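Local structure of putative large adhesion protein (Lap) involved in biofilm formation (Marinobacter hydrocarbonoclasticus ATCC 49840, 6M8M) at residues 133-138 and 186-191; 152-157 and 180-185; 77-82 and 199-204; 39-44 and 115-120; 141-146 and 173-178. The protein binds glucose through a calcium ion in its PA14 domain and thereby probably helps a large bacterial adhesin attach to sugars during biofilm formation. All blocks are in the same frame, centred on the assembly; numbering follows the deposited sequence. Where two conformers were deposited one is given.

Interaction 1. Residues 133-138 and 186-191; sequences VRADDG and AQLRIE. With CA (calcium ion), chain E; BGC (beta-D-glucopyranose), chain B.
Leu188 CD1 packs against two side chains of the facing strand, 4.0 Å from Val133 CG1 and 4.1 Å from Ala135 CB, on the buried face that these residues share with Ile190. Tyr139, Ile141 and Ile177 close over this apolar side. The other face is looser and partly open to solvent. There Arg134 and Arg189 run side by side with guanidinium planes 16° apart; Arg134 NH1 hydrogen-bonds Thr159 OG1, and Arg189 NE forms a salt bridge with Asp79. The amide of Gln187 stands almost upright to the Arg134 guanidinium (85°), with NE2 over one face of the Arg189 group. Both faces belong to one antiparallel pair in the PA14 beta-sandwich, its backbone bonds including Asp136 N to Gln187 O at 2.9 Å. Past it the chain enters a cis peptide before Asp137 and a classic beta bulge against Trp180. The two consecutive aspartates converge on one calcium ion, Asp136 OD1 at 2.3 Å and Asp137 OD2 at 2.4 Å, shared with glucose O1 and O2.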
# COMPACT_ATOMS: atom_id res chain seq x y z
N VAL A 133 -8.15 -6.56 3.04
CA VAL A 133 -7.32 -6.18 1.90
C VAL A 133 -7.55 -7.16 0.76
O VAL A 133 -7.48 -8.37 0.98
CB VAL A 133 -5.82 -6.15 2.27
CG1 VAL A 133 -4.98 -5.74 1.06
CG2 VAL A 133 -5.57 -5.23 3.46
N ARG A 134 -7.79 -6.64 -0.43
CA ARG A 134 -7.76 -7.44 -1.64
C ARG A 134 -6.54 -6.99 -2.44
O ARG A 134 -6.40 -5.80 -2.75
CB ARG A 134 -9.03 -7.26 -2.47
CG ARG A 134 -9.01 -8.12 -3.74
CD ARG A 134 -10.36 -8.12 -4.42
NE ARG A 134 -10.41 -8.98 -5.60
CZ ARG A 134 -10.58 -10.29 -5.57
NH1 ARG A 134 -10.71 -10.93 -4.43
NH2 ARG A 134 -10.62 -10.96 -6.71
N ALA A 135 -5.64 -7.92 -2.75
CA ALA A 135 -4.40 -7.53 -3.41
C ALA A 135 -3.87 -8.64 -4.30
O ALA A 135 -4.11 -9.84 -4.07
CB ALA A 135 -3.33 -7.16 -2.37
N ASP A 136 -3.10 -8.21 -5.30
CA ASP A 136 -2.20 -9.03 -6.12
C ASP A 136 -1.03 -8.08 -6.31
O ASP A 136 -1.20 -7.05 -6.96
CB ASP A 136 -2.88 -9.36 -7.45
CG ASP A 136 -1.94 -9.97 -8.47
OD1 ASP A 136 -0.71 -9.83 -8.34
OD2 ASP A 136 -2.48 -10.56 -9.45
N ASP A 137 0.14 -8.32 -5.71
CA ASP A 137 0.57 -9.51 -5.01
C ASP A 137 0.46 -9.36 -3.50
O ASP A 137 -0.64 -9.48 -2.97
CB ASP A 137 1.99 -9.87 -5.47
CG ASP A 137 1.99 -10.48 -6.85
OD1 ASP A 137 1.67 -11.69 -6.95
OD2 ASP A 137 2.23 -9.73 -7.84
N GLY A 138 1.57 -9.13 -2.81
CA GLY A 138 1.60 -9.14 -1.37
C GLY A 138 1.61 -7.76 -0.74
O GLY A 138 1.73 -6.74 -1.40
N ALA A 186 -2.14 -6.55 -11.19
CA ALA A 186 -1.81 -5.83 -9.96
C ALA A 186 -3.06 -5.14 -9.46
O ALA A 186 -3.75 -4.44 -10.22
CB ALA A 186 -0.72 -4.78 -10.22
N GLN A 187 -3.34 -5.31 -8.16
CA GLN A 187 -4.51 -4.72 -7.54
C GLN A 187 -4.21 -4.48 -6.07
O GLN A 187 -3.53 -5.30 -5.45
CB GLN A 187 -5.73 -5.64 -7.67
CG GLN A 187 -6.99 -5.04 -7.06
CD GLN A 187 -8.23 -5.85 -7.36
OE1 GLN A 187 -8.15 -7.00 -7.81
NE2 GLN A 187 -9.40 -5.26 -7.12
N LEU A 188 -4.73 -3.38 -5.52
CA LEU A 188 -4.65 -3.13 -4.09
C LEU A 188 -5.90 -2.38 -3.66
O LEU A 188 -6.08 -1.21 -4.03
CB LEU A 188 -3.41 -2.34 -3.71
CG LEU A 188 -3.28 -1.98 -2.23
CD1 LEU A 188 -3.14 -3.22 -1.37
CD2 LEU A 188 -2.09 -1.05 -2.02
N ARG A 189 -6.74 -3.01 -2.85
CA ARG A 189 -7.92 -2.37 -2.28
C ARG A 189 -7.90 -2.61 -0.78
O ARG A 189 -7.94 -3.76 -0.33
CB ARG A 189 -9.20 -2.94 -2.89
CG ARG A 189 -10.45 -2.26 -2.36
CD ARG A 189 -11.71 -2.95 -2.85
NE ARG A 189 -11.82 -2.90 -4.31
CZ ARG A 189 -12.29 -3.89 -5.06
NH1 ARG A 189 -12.67 -5.03 -4.52
NH2 ARG A 189 -12.34 -3.74 -6.38
N ILE A 190 -7.84 -1.54 0.00
CA ILE A 190 -7.80 -1.62 1.45
C ILE A 190 -9.09 -1.03 2.01
O ILE A 190 -9.47 0.09 1.66
CB ILE A 190 -6.57 -0.88 2.02
CG1 ILE A 190 -5.30 -1.47 1.41
CG2 ILE A 190 -6.55 -0.96 3.53
CD1 ILE A 190 -4.02 -0.83 1.88
N GLU A 191 -9.73 -1.80 2.88
CA GLU A 191 -10.89 -1.36 3.64
C GLU A 191 -10.56 -1.35 5.12
O GLU A 191 -9.75 -2.14 5.60
CB GLU A 191 -12.07 -2.31 3.43
CG GLU A 191 -12.62 -2.40 2.03
CD GLU A 191 -13.42 -3.66 1.83
OE1 GLU A 191 -14.65 -3.55 1.63
OE2 GLU A 191 -12.83 -4.75 1.91
CA CA E . 0.97 -9.59 -9.92
C2 BGC B . -0.25 -12.52 -11.11
C3 BGC B . -1.41 -13.41 -11.41
C4 BGC B . -1.03 -14.86 -11.22
C5 BGC B . -0.46 -15.09 -9.83
C6 BGC B . -0.02 -16.49 -9.57
C1 BGC B . 0.28 -12.80 -9.72
O1 BGC B . 1.38 -12.03 -9.47
O2 BGC B . -0.58 -11.12 -11.15
O3 BGC B . -1.88 -13.19 -12.75
O4 BGC B . -2.19 -15.68 -11.34
O5 BGC B . 0.69 -14.21 -9.62
O6 BGC B . 0.96 -16.91 -10.50

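Interaction 2. Residues 152-157 and 180-185; sequences NGNQGA and WDQGGA. With CA (calcium ion), chain E; CA (calcium ion), chain D; BGC (beta-D-glucopyranose), chain B.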
# COMPACT_ATOMS: atom_id res chain seq x y z
N ASN A 152 2.04 -12.33 2.86
CA ASN A 152 3.48 -12.31 2.65
C ASN A 152 3.81 -13.31 1.55
O ASN A 152 4.23 -14.43 1.80
CB ASN A 152 4.21 -12.61 3.95
CG ASN A 152 5.64 -12.16 3.90
OD1 ASN A 152 6.19 -11.96 2.81
ND2 ASN A 152 6.26 -11.97 5.06
N GLY A 153 3.59 -12.91 0.30
CA GLY A 153 3.80 -13.80 -0.82
C GLY A 153 3.15 -13.24 -2.07
O GLY A 153 2.53 -12.16 -2.07
N ASN A 154 3.32 -13.98 -3.16
CA ASN A 154 2.69 -13.66 -4.43
C ASN A 154 1.37 -14.39 -4.55
O ASN A 154 1.20 -15.50 -4.03
CB ASN A 154 3.65 -14.00 -5.56
CG ASN A 154 4.83 -13.05 -5.59
OD1 ASN A 154 4.69 -11.87 -5.24
ND2 ASN A 154 5.99 -13.53 -6.00
N GLN A 155 0.41 -13.76 -5.21
CA GLN A 155 -0.94 -14.32 -5.32
C GLN A 155 -1.70 -13.56 -6.39
O GLN A 155 -1.47 -12.36 -6.60
CB GLN A 155 -1.70 -14.20 -3.99
CG GLN A 155 -1.84 -12.76 -3.51
CD GLN A 155 -2.72 -12.59 -2.29
OE1 GLN A 155 -3.38 -13.53 -1.82
NE2 GLN A 155 -2.72 -11.39 -1.74
N GLY A 156 -2.63 -14.25 -7.05
CA GLY A 156 -3.68 -13.55 -7.77
C GLY A 156 -4.58 -12.82 -6.79
O GLY A 156 -4.51 -13.03 -5.58
N ALA A 157 -5.42 -11.93 -7.29
CA ALA A 157 -6.17 -11.05 -6.40
C ALA A 157 -6.99 -11.88 -5.43
O ALA A 157 -7.79 -12.73 -5.84
CB ALA A 157 -7.06 -10.12 -7.20
N TRP A 180 3.44 -4.94 -3.14
CA TRP A 180 4.20 -5.12 -4.37
C TRP A 180 3.44 -5.90 -5.42
O TRP A 180 2.50 -6.66 -5.13
CB TRP A 180 5.54 -5.81 -4.10
CG TRP A 180 5.46 -7.27 -3.76
CD1 TRP A 180 5.55 -8.31 -4.61
CD2 TRP A 180 5.31 -7.83 -2.45
NE1 TRP A 180 5.46 -9.50 -3.93
CE2 TRP A 180 5.31 -9.23 -2.60
CE3 TRP A 180 5.16 -7.28 -1.17
CZ2 TRP A 180 5.20 -10.10 -1.51
CZ3 TRP A 180 5.05 -8.15 -0.09
CH2 TRP A 180 5.07 -9.54 -0.27
N ASP A 181 3.89 -5.68 -6.66
CA ASP A 181 3.54 -6.50 -7.80
C ASP A 181 4.80 -7.18 -8.31
O ASP A 181 5.78 -6.50 -8.66
CB ASP A 181 2.92 -5.67 -8.93
CG ASP A 181 2.67 -6.50 -10.16
OD1 ASP A 181 2.24 -7.66 -9.98
OD2 ASP A 181 2.92 -6.02 -11.29
N GLN A 182 4.80 -8.52 -8.34
CA GLN A 182 5.88 -9.28 -8.94
C GLN A 182 5.80 -9.32 -10.45
O GLN A 182 6.76 -9.73 -11.11
CB GLN A 182 5.87 -10.73 -8.41
CG GLN A 182 4.68 -11.58 -8.81
CD GLN A 182 4.96 -12.62 -9.88
OE1 GLN A 182 6.09 -13.08 -10.10
NE2 GLN A 182 3.89 -13.03 -10.54
N GLY A 183 4.67 -8.91 -11.02
CA GLY A 183 4.42 -8.96 -12.44
C GLY A 183 3.02 -9.46 -12.70
O GLY A 183 2.36 -10.03 -11.83
N GLY A 184 2.56 -9.26 -13.91
CA GLY A 184 1.25 -9.76 -14.34
C GLY A 184 0.15 -8.76 -14.03
O GLY A 184 0.20 -7.61 -14.46
N ALA A 185 -0.86 -9.20 -13.29
CA ALA A 185 -1.92 -8.31 -12.83
C ALA A 185 -1.49 -7.66 -11.52
O ALA A 185 -0.62 -8.16 -10.80
CB ALA A 185 -3.23 -9.07 -12.66
CA CA E . 0.97 -9.59 -9.92
CA CA D . 9.04 -10.25 -11.13
C2 BGC B . -0.25 -12.52 -11.11
C3 BGC B . -1.41 -13.41 -11.41
C4 BGC B . -1.03 -14.86 -11.22
C5 BGC B . -0.46 -15.09 -9.83
C6 BGC B . -0.02 -16.49 -9.57
C1 BGC B . 0.28 -12.80 -9.72
O1 BGC B . 1.38 -12.03 -9.47
O2 BGC B . -0.58 -11.12 -11.15
O3 BGC B . -1.88 -13.19 -12.75
O4 BGC B . -2.19 -15.68 -11.34
O5 BGC B . 0.69 -14.21 -9.62
O6 BGC B . 0.96 -16.91 -10.50
O HOH W 1 8.03 -12.38 -11.84
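Asn154 OD1 accepts the indole N-H of Trp180, 2.8 Å from NE1, beside the calcium-bound sugar site of this PA14 domain. The oxygen arrives at the ring's edge, 19° out of its plane, and the amide and indole planes stand 71° apart. Gly153 O lies near CZ2 of the same ring, and Asn154 ND2 is bonded to Leu54 O, which leaves the amide held from two directions. The amide carbon Asn154 CG rests 3.5 Å from Gln182 CG. That methylene sits between the backbone N and carbonyl carbon of its own residue (chi1 67°), and a bend at chi2 turns the amide toward glucose, where Gln182 NE2 donates to O1 at 2.9 Å. One calcium ion is bound by Asp181 OD1, Gly183 O and Ala185 O together with glucose O1 and O2; Asp136 and Asp137 complete the site. Asp181 OD1 also accepts a hydrogen bond from Gly183 N, from above the carboxylate plane, an Asx turn within the loop that binds the metal. A second calcium ion, shared with Gln47, Asn53 and Asp113, takes Gln182 O at 2.3 Å. Water 1, itself a ligand of that ion, donates to Gln182 OE1 at 2.7 Å.

Interaction 3. Residues 77-82 and 199-204; sequences NIDYGS and YEIFGS
An inverse gamma turn centred on Ile78 leads into strand 79-83 and meets segment 199-204 through a single backbone bridge, Asn77 with Gly203. Ile78 N donates to Phe202 O at 2.9 Å, nearly in line with the carbonyl bond (176°). The side chains of these two residues run side by side in the same direction, Ile78 CG1 lying 4.2 Å from Phe202 CD2. On the more exposed flank Ile201 reaches across to the two polar residues that flank Ile78 in the turn. Its CG2 branch, anti to the backbone N, meets Asn77 OD1 at 3.3 Å, and Ile201 CD1 lies 4.0 Å from OD2 of Asp79, whose carboxylate Arg189 also holds. Strand 186-194 bonds to both segments, pairing Ile190 with Ile78 and Phe202, and Leu188 with Tyr80. Inward, Leu38 of strand 38-45 touches Ile78 and Phe202, while Phe131 of strand 128-136 meets the Phe202 ring edge to face.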
# COMPACT_ATOMS: atom_id res chain seq x y z
N ASN A 77 -7.76 7.40 -1.70
CA ASN A 77 -8.77 6.34 -1.77
C ASN A 77 -8.01 5.10 -2.22
O ASN A 77 -7.64 5.01 -3.39
CB ASN A 77 -9.87 6.73 -2.76
CG ASN A 77 -11.07 5.82 -2.69
OD1 ASN A 77 -11.84 5.83 -1.73
ND2 ASN A 77 -11.26 5.04 -3.75
N ILE A 78 -7.75 4.17 -1.31
CA ILE A 78 -6.84 3.05 -1.62
C ILE A 78 -7.68 1.94 -2.25
O ILE A 78 -8.05 0.94 -1.63
CB ILE A 78 -6.04 2.57 -0.41
CG1 ILE A 78 -5.39 3.74 0.34
CG2 ILE A 78 -4.98 1.59 -0.87
CD1 ILE A 78 -4.58 4.67 -0.53
N ASP A 79 -7.99 2.14 -3.52
CA ASP A 79 -8.75 1.20 -4.33
C ASP A 79 -8.14 1.31 -5.72
O ASP A 79 -8.53 2.16 -6.53
CB ASP A 79 -10.23 1.56 -4.32
CG ASP A 79 -11.11 0.51 -4.94
OD1 ASP A 79 -10.61 -0.51 -5.44
OD2 ASP A 79 -12.34 0.71 -4.92
N TYR A 80 -7.14 0.47 -5.98
CA TYR A 80 -6.25 0.61 -7.11
C TYR A 80 -6.26 -0.66 -7.95
O TYR A 80 -6.33 -1.78 -7.42
CB TYR A 80 -4.84 0.90 -6.62
CG TYR A 80 -4.66 2.18 -5.83
CD1 TYR A 80 -5.36 3.34 -6.15
CD2 TYR A 80 -3.76 2.24 -4.78
CE1 TYR A 80 -5.15 4.51 -5.45
CE2 TYR A 80 -3.55 3.40 -4.07
CZ TYR A 80 -4.25 4.53 -4.41
OH TYR A 80 -4.02 5.70 -3.70
N GLY A 81 -6.16 -0.50 -9.25
CA GLY A 81 -6.23 -1.66 -10.12
C GLY A 81 -7.65 -2.20 -10.20
O GLY A 81 -8.59 -1.57 -9.73
N SER A 82 -7.80 -3.37 -10.80
CA SER A 82 -6.73 -4.19 -11.33
C SER A 82 -6.22 -3.68 -12.65
O SER A 82 -6.99 -3.17 -13.47
CB SER A 82 -7.26 -5.62 -11.55
OG SER A 82 -6.22 -6.50 -11.92
N TYR A 199 -17.28 -2.09 6.74
CA TYR A 199 -16.07 -1.71 6.04
C TYR A 199 -16.29 -0.48 5.16
O TYR A 199 -17.34 -0.33 4.52
CB TYR A 199 -15.59 -2.85 5.15
CG TYR A 199 -14.90 -3.96 5.90
CD1 TYR A 199 -13.69 -3.74 6.55
CD2 TYR A 199 -15.44 -5.23 5.95
CE1 TYR A 199 -13.04 -4.75 7.22
CE2 TYR A 199 -14.81 -6.26 6.63
CZ TYR A 199 -13.60 -6.01 7.26
OH TYR A 199 -12.96 -7.01 7.94
N GLU A 200 -15.28 0.39 5.11
CA GLU A 200 -15.20 1.55 4.24
C GLU A 200 -13.87 1.50 3.51
O GLU A 200 -12.87 1.04 4.07
CB GLU A 200 -15.25 2.85 5.09
CG GLU A 200 -16.53 3.00 5.92
CD GLU A 200 -16.44 4.09 7.00
OE1 GLU A 200 -17.44 4.26 7.73
OE2 GLU A 200 -15.40 4.76 7.14
N ILE A 201 -13.82 2.00 2.27
CA ILE A 201 -12.54 2.10 1.58
C ILE A 201 -11.62 3.03 2.37
O ILE A 201 -11.99 4.16 2.72
CB ILE A 201 -12.72 2.61 0.14
CG1 ILE A 201 -13.56 1.64 -0.69
CG2 ILE A 201 -11.35 2.84 -0.52
CD1 ILE A 201 -12.89 0.31 -0.96
N PHE A 202 -10.41 2.55 2.64
CA PHE A 202 -9.45 3.30 3.43
C PHE A 202 -8.86 4.45 2.63
O PHE A 202 -8.58 4.33 1.44
CB PHE A 202 -8.34 2.33 3.85
CG PHE A 202 -7.28 2.90 4.74
CD1 PHE A 202 -7.59 3.41 5.98
CD2 PHE A 202 -5.95 2.83 4.36
CE1 PHE A 202 -6.60 3.89 6.81
CE2 PHE A 202 -4.97 3.31 5.18
CZ PHE A 202 -5.28 3.82 6.40
N GLY A 203 -8.69 5.58 3.29
CA GLY A 203 -8.15 6.74 2.62
C GLY A 203 -8.24 7.99 3.45
O GLY A 203 -8.07 7.96 4.67
N SER A 204 -8.52 9.11 2.76
CA SER A 204 -8.53 10.42 3.40
C SER A 204 -9.49 10.50 4.58
O SER A 204 -9.26 11.28 5.51
CB SER A 204 -8.90 11.48 2.37
OG SER A 204 -7.87 11.66 1.44

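Interaction 4. Residues 39-44 and 115-120; sequences FGEYYA and IVKLTG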
# COMPACT_ATOMS: atom_id res chain seq x y z
N PHE A 39 0.71 9.46 2.48
CA PHE A 39 1.86 9.77 1.64
C PHE A 39 2.25 8.52 0.87
O PHE A 39 2.51 7.47 1.48
CB PHE A 39 3.01 10.23 2.52
CG PHE A 39 4.22 10.63 1.74
CD1 PHE A 39 4.19 11.70 0.87
CD2 PHE A 39 5.40 9.92 1.87
CE1 PHE A 39 5.32 12.05 0.14
CE2 PHE A 39 6.52 10.27 1.14
CZ PHE A 39 6.48 11.33 0.28
N GLY A 40 2.28 8.61 -0.45
CA GLY A 40 2.57 7.47 -1.31
C GLY A 40 3.96 7.57 -1.93
O GLY A 40 4.37 8.65 -2.39
N GLU A 41 4.64 6.44 -1.95
CA GLU A 41 5.93 6.29 -2.61
C GLU A 41 5.87 5.10 -3.55
O GLU A 41 5.36 4.03 -3.18
CB GLU A 41 7.01 6.05 -1.56
CG GLU A 41 7.26 7.26 -0.68
CD GLU A 41 8.11 6.95 0.53
OE1 GLU A 41 9.35 6.96 0.40
OE2 GLU A 41 7.54 6.68 1.61
N TYR A 42 6.41 5.26 -4.74
CA TYR A 42 6.45 4.23 -5.77
C TYR A 42 7.91 3.91 -6.07
O TYR A 42 8.70 4.84 -6.30
CB TYR A 42 5.75 4.70 -7.04
CG TYR A 42 5.79 3.71 -8.17
CD1 TYR A 42 6.84 3.69 -9.08
CD2 TYR A 42 4.78 2.77 -8.32
CE1 TYR A 42 6.87 2.76 -10.11
CE2 TYR A 42 4.80 1.86 -9.34
CZ TYR A 42 5.85 1.84 -10.23
OH TYR A 42 5.82 0.93 -11.24
N TYR A 43 8.25 2.63 -6.12
CA TYR A 43 9.59 2.15 -6.43
C TYR A 43 9.52 1.19 -7.61
O TYR A 43 8.81 0.18 -7.56
CB TYR A 43 10.19 1.39 -5.24
CG TYR A 43 10.35 2.22 -4.00
CD1 TYR A 43 9.28 2.49 -3.18
CD2 TYR A 43 11.58 2.73 -3.65
CE1 TYR A 43 9.44 3.27 -2.03
CE2 TYR A 43 11.75 3.50 -2.54
CZ TYR A 43 10.68 3.77 -1.74
OH TYR A 43 10.93 4.56 -0.63
N ALA A 44 10.29 1.49 -8.64
CA ALA A 44 10.52 0.59 -9.75
C ALA A 44 11.57 -0.42 -9.34
O ALA A 44 12.61 -0.05 -8.79
CB ALA A 44 11.02 1.38 -10.95
N ILE A 115 6.81 -1.60 -6.33
CA ILE A 115 6.54 -1.53 -4.90
C ILE A 115 5.84 -0.21 -4.62
O ILE A 115 6.23 0.84 -5.15
CB ILE A 115 7.85 -1.60 -4.09
CG1 ILE A 115 8.53 -2.96 -4.28
CG2 ILE A 115 7.61 -1.33 -2.62
CD1 ILE A 115 9.99 -2.97 -3.91
N VAL A 116 4.82 -0.25 -3.75
CA VAL A 116 4.16 0.96 -3.26
C VAL A 116 4.25 0.96 -1.75
O VAL A 116 4.01 -0.06 -1.09
CB VAL A 116 2.69 1.01 -3.71
CG1 VAL A 116 1.97 2.21 -3.10
CG2 VAL A 116 2.59 1.01 -5.21
N LYS A 117 4.58 2.12 -1.18
CA LYS A 117 4.53 2.34 0.26
C LYS A 117 3.60 3.50 0.54
O LYS A 117 3.63 4.51 -0.15
CB LYS A 117 5.92 2.63 0.78
CG LYS A 117 5.99 2.94 2.25
CD LYS A 117 7.44 3.02 2.69
CE LYS A 117 7.59 3.50 4.11
NZ LYS A 117 9.04 3.55 4.46
N LEU A 118 2.77 3.33 1.55
CA LEU A 118 1.83 4.36 1.99
C LEU A 118 2.03 4.57 3.48
O LEU A 118 2.05 3.61 4.24
CB LEU A 118 0.39 3.91 1.72
CG LEU A 118 0.01 3.84 0.24
CD1 LEU A 118 -1.13 2.87 0.01
CD2 LEU A 118 -0.38 5.22 -0.27
N THR A 119 2.14 5.83 3.89
CA THR A 119 2.35 6.14 5.30
C THR A 119 1.49 7.32 5.73
O THR A 119 1.15 8.20 4.94
CB THR A 119 3.81 6.45 5.64
OG1 THR A 119 4.28 7.48 4.77
CG2 THR A 119 4.68 5.23 5.48
N GLY A 120 1.15 7.31 7.01
CA GLY A 120 0.42 8.42 7.58
C GLY A 120 0.09 8.12 9.01
O GLY A 120 0.65 7.22 9.62
O HOH W 2 5.06 6.40 2.32
O HOH W 3 10.43 5.35 2.62
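Glu41 leaves its strand with CG anti to the carbonyl carbon (chi1 -68°), whereas Lys117 places CG anti to the backbone N (chi1 177°) and stays extended to its amine; the two chains consequently run alongside each other. The carboxylate rests against the lysine methylenes, Glu41 OE2 3.8 Å from Lys117 CD, rather than against the amine. It stops short of a salt bridge, with Glu41 OE2 4.5 Å from Lys117 NZ. Water 3 spans the gap by donating to Glu41 OE1 and accepting from Lys117 NZ. Farther along the same face, Thr119 OG1 lies in the plane of the Phe39 ring at its edge, and water 2 can donate to Glu41 OE2 and Phe39 O and also bonds Thr119 OG1. At the other end Tyr43 CB packs 4.0 Å from Ile115 CB beneath helix 57-66, which sends Val60, Phe63 and Ile64 onto Ile115. The opposite face is apolar: Leu118 CD2 approaches Gly40 CA at 3.9 Å, and Val116 CG2 lies 4.2 Å from Tyr42 CD2, with Phe73 touching Val116 and Leu118. Six backbone bonds, such as Glu41 N to Lys117 O at 2.8 Å, join these antiparallel strands of a beta-sandwich sheet. The chemistry implies a division of labour: the backbone fixes the register, one face packs through apolar contacts, and on the other Lys117, linked to Glu41 by water, probably also feels Glu176 of strand 174-181.

Interaction 5. Residues 141-146 and 173-178; sequences IEVNGQ and HSVEIV
Asn144 touches both His173 and Ser174 from the first corner of a type I' turn that closes the beta-hairpin of strands 139-143 and 146-151 in the PA14 sandwich. Strand 139-143 also pairs antiparallel with strand 174-181, for example through Glu142 N to Glu176 O. From CB of Asn144, CG turns anti to the carbonyl carbon (chi1 -75°) and comes within 4.0 Å of His173 CA. Its OD1 continues to Ser174 N, accepting a long bond of 3.2 Å from a donor 55° above the amide's carbonyl plane. ND2 takes the other direction and donates to His173 ND1 at 3.0 Å; this bond lies in both amide and imidazole planes, although these are 66° apart. The acceptor role of ND1 suggests that any proton on a neutral ring sits on NE2. Deeper in the pair, Ile141 CG1 lies 3.9 Å from Ile177 CG1 and Ile141 CG2 4.0 Å from Val175 CG2, on an inward face where Phe131 touches Ile141 and Val143. The outward face sets Glu142 OE1 4.6 Å from Glu176 OE2, a repulsion probably eased by the salt bridge of Lys61 with Glu176. Water 4 accepts from Gly145 N at 3.0 Å and meets Ser174 OG at 2.9 Å.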
# COMPACT_ATOMS: atom_id res chain seq x y z
N ILE A 141 0.48 -4.36 6.43
CA ILE A 141 0.03 -3.16 7.11
C ILE A 141 0.49 -3.23 8.56
O ILE A 141 0.24 -4.23 9.24
CB ILE A 141 -1.50 -3.01 7.07
CG1 ILE A 141 -2.01 -3.11 5.63
CG2 ILE A 141 -1.91 -1.70 7.76
CD1 ILE A 141 -3.49 -2.84 5.46
N GLU A 142 1.14 -2.18 9.02
CA GLU A 142 1.55 -2.04 10.41
C GLU A 142 0.92 -0.80 11.01
O GLU A 142 0.85 0.25 10.35
CB GLU A 142 3.08 -1.94 10.51
CG GLU A 142 3.79 -3.23 10.16
CD GLU A 142 5.30 -3.07 10.05
OE1 GLU A 142 5.79 -1.92 10.11
OE2 GLU A 142 5.99 -4.11 9.90
N VAL A 143 0.43 -0.90 12.24
CA VAL A 143 -0.11 0.23 12.99
C VAL A 143 0.71 0.32 14.26
O VAL A 143 0.83 -0.66 15.00
CB VAL A 143 -1.60 0.07 13.29
CG1 VAL A 143 -2.06 1.14 14.28
CG2 VAL A 143 -2.40 0.16 11.99
N ASN A 144 1.33 1.48 14.48
CA ASN A 144 2.22 1.68 15.62
C ASN A 144 3.27 0.58 15.68
O ASN A 144 3.61 0.06 16.76
CB ASN A 144 1.43 1.80 16.91
CG ASN A 144 0.75 3.16 17.04
OD1 ASN A 144 1.33 4.19 16.69
ND2 ASN A 144 -0.49 3.16 17.50
N GLY A 145 3.78 0.20 14.51
CA GLY A 145 4.86 -0.75 14.39
C GLY A 145 4.47 -2.21 14.48
O GLY A 145 5.35 -3.07 14.34
N GLN A 146 3.20 -2.52 14.71
CA GLN A 146 2.76 -3.90 14.83
C GLN A 146 2.00 -4.33 13.59
O GLN A 146 1.17 -3.59 13.07
CB GLN A 146 1.85 -4.03 16.05
CG GLN A 146 2.60 -3.83 17.36
CD GLN A 146 3.54 -4.99 17.66
OE1 GLN A 146 3.13 -6.16 17.66
NE2 GLN A 146 4.81 -4.68 17.89
N HIS A 173 -1.07 7.78 15.79
CA HIS A 173 -1.11 6.35 15.53
C HIS A 173 -0.62 6.12 14.11
O HIS A 173 -1.37 6.29 13.14
CB HIS A 173 -2.52 5.82 15.75
CG HIS A 173 -2.98 6.02 17.16
ND1 HIS A 173 -2.41 5.35 18.21
CD2 HIS A 173 -3.94 6.82 17.69
CE1 HIS A 173 -2.99 5.72 19.34
NE2 HIS A 173 -3.93 6.60 19.05
N SER A 174 0.63 5.73 13.98
CA SER A 174 1.24 5.59 12.68
C SER A 174 0.66 4.38 11.95
O SER A 174 0.31 3.36 12.56
CB SER A 174 2.74 5.39 12.84
OG SER A 174 3.01 4.15 13.47
N VAL A 175 0.53 4.51 10.64
CA VAL A 175 0.19 3.41 9.76
C VAL A 175 1.20 3.38 8.63
O VAL A 175 1.56 4.42 8.07
CB VAL A 175 -1.27 3.50 9.26
CG1 VAL A 175 -1.55 4.80 8.50
CG2 VAL A 175 -1.62 2.28 8.42
N GLU A 176 1.71 2.19 8.34
CA GLU A 176 2.67 1.97 7.27
C GLU A 176 2.23 0.76 6.48
O GLU A 176 2.02 -0.31 7.05
CB GLU A 176 4.08 1.76 7.79
CG GLU A 176 5.07 1.43 6.69
CD GLU A 176 6.52 1.47 7.13
OE1 GLU A 176 6.87 2.34 7.95
OE2 GLU A 176 7.31 0.62 6.65
N ILE A 177 2.07 0.94 5.17
CA ILE A 177 1.65 -0.11 4.26
C ILE A 177 2.74 -0.29 3.22
O ILE A 177 3.19 0.70 2.62
CB ILE A 177 0.33 0.28 3.56
CG1 ILE A 177 -0.77 0.48 4.60
CG2 ILE A 177 -0.06 -0.75 2.51
CD1 ILE A 177 -1.87 1.38 4.13
N VAL A 178 3.15 -1.53 3.00
CA VAL A 178 3.97 -1.85 1.84
C VAL A 178 3.22 -2.87 1.00
O VAL A 178 2.49 -3.72 1.54
CB VAL A 178 5.39 -2.33 2.19
CG1 VAL A 178 6.14 -1.26 2.99
CG2 VAL A 178 5.36 -3.64 2.92
O HOH W 4 3.17 1.62 11.97
O HOH W 5 5.59 0.95 10.88

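Overall arrangement
Two antiparallel sheets packed face to face organise the five contacts. Interactions 4 and 5 share one sheet, where strands 113-122 and 174-181 are neighbours, with centres about 13 Å apart. Interactions 1 and 3, centres about 9 Å apart, share the other through strand 186-194. Apolar side chains join the layers: Ile78 meets Leu118, and Ile190 and Phe202 meet Ile177. Along the chain, the segments of interaction 3 alternate with those of interaction 4 and enclose interactions 1, 2 and 5, the last two within interaction 1. Strand 174-181 runs from interaction 5 to interaction 2, centres about 21 Å apart. Interactions 1 and 2 meet at one calcium ion and glucose, at one end of the sandwich.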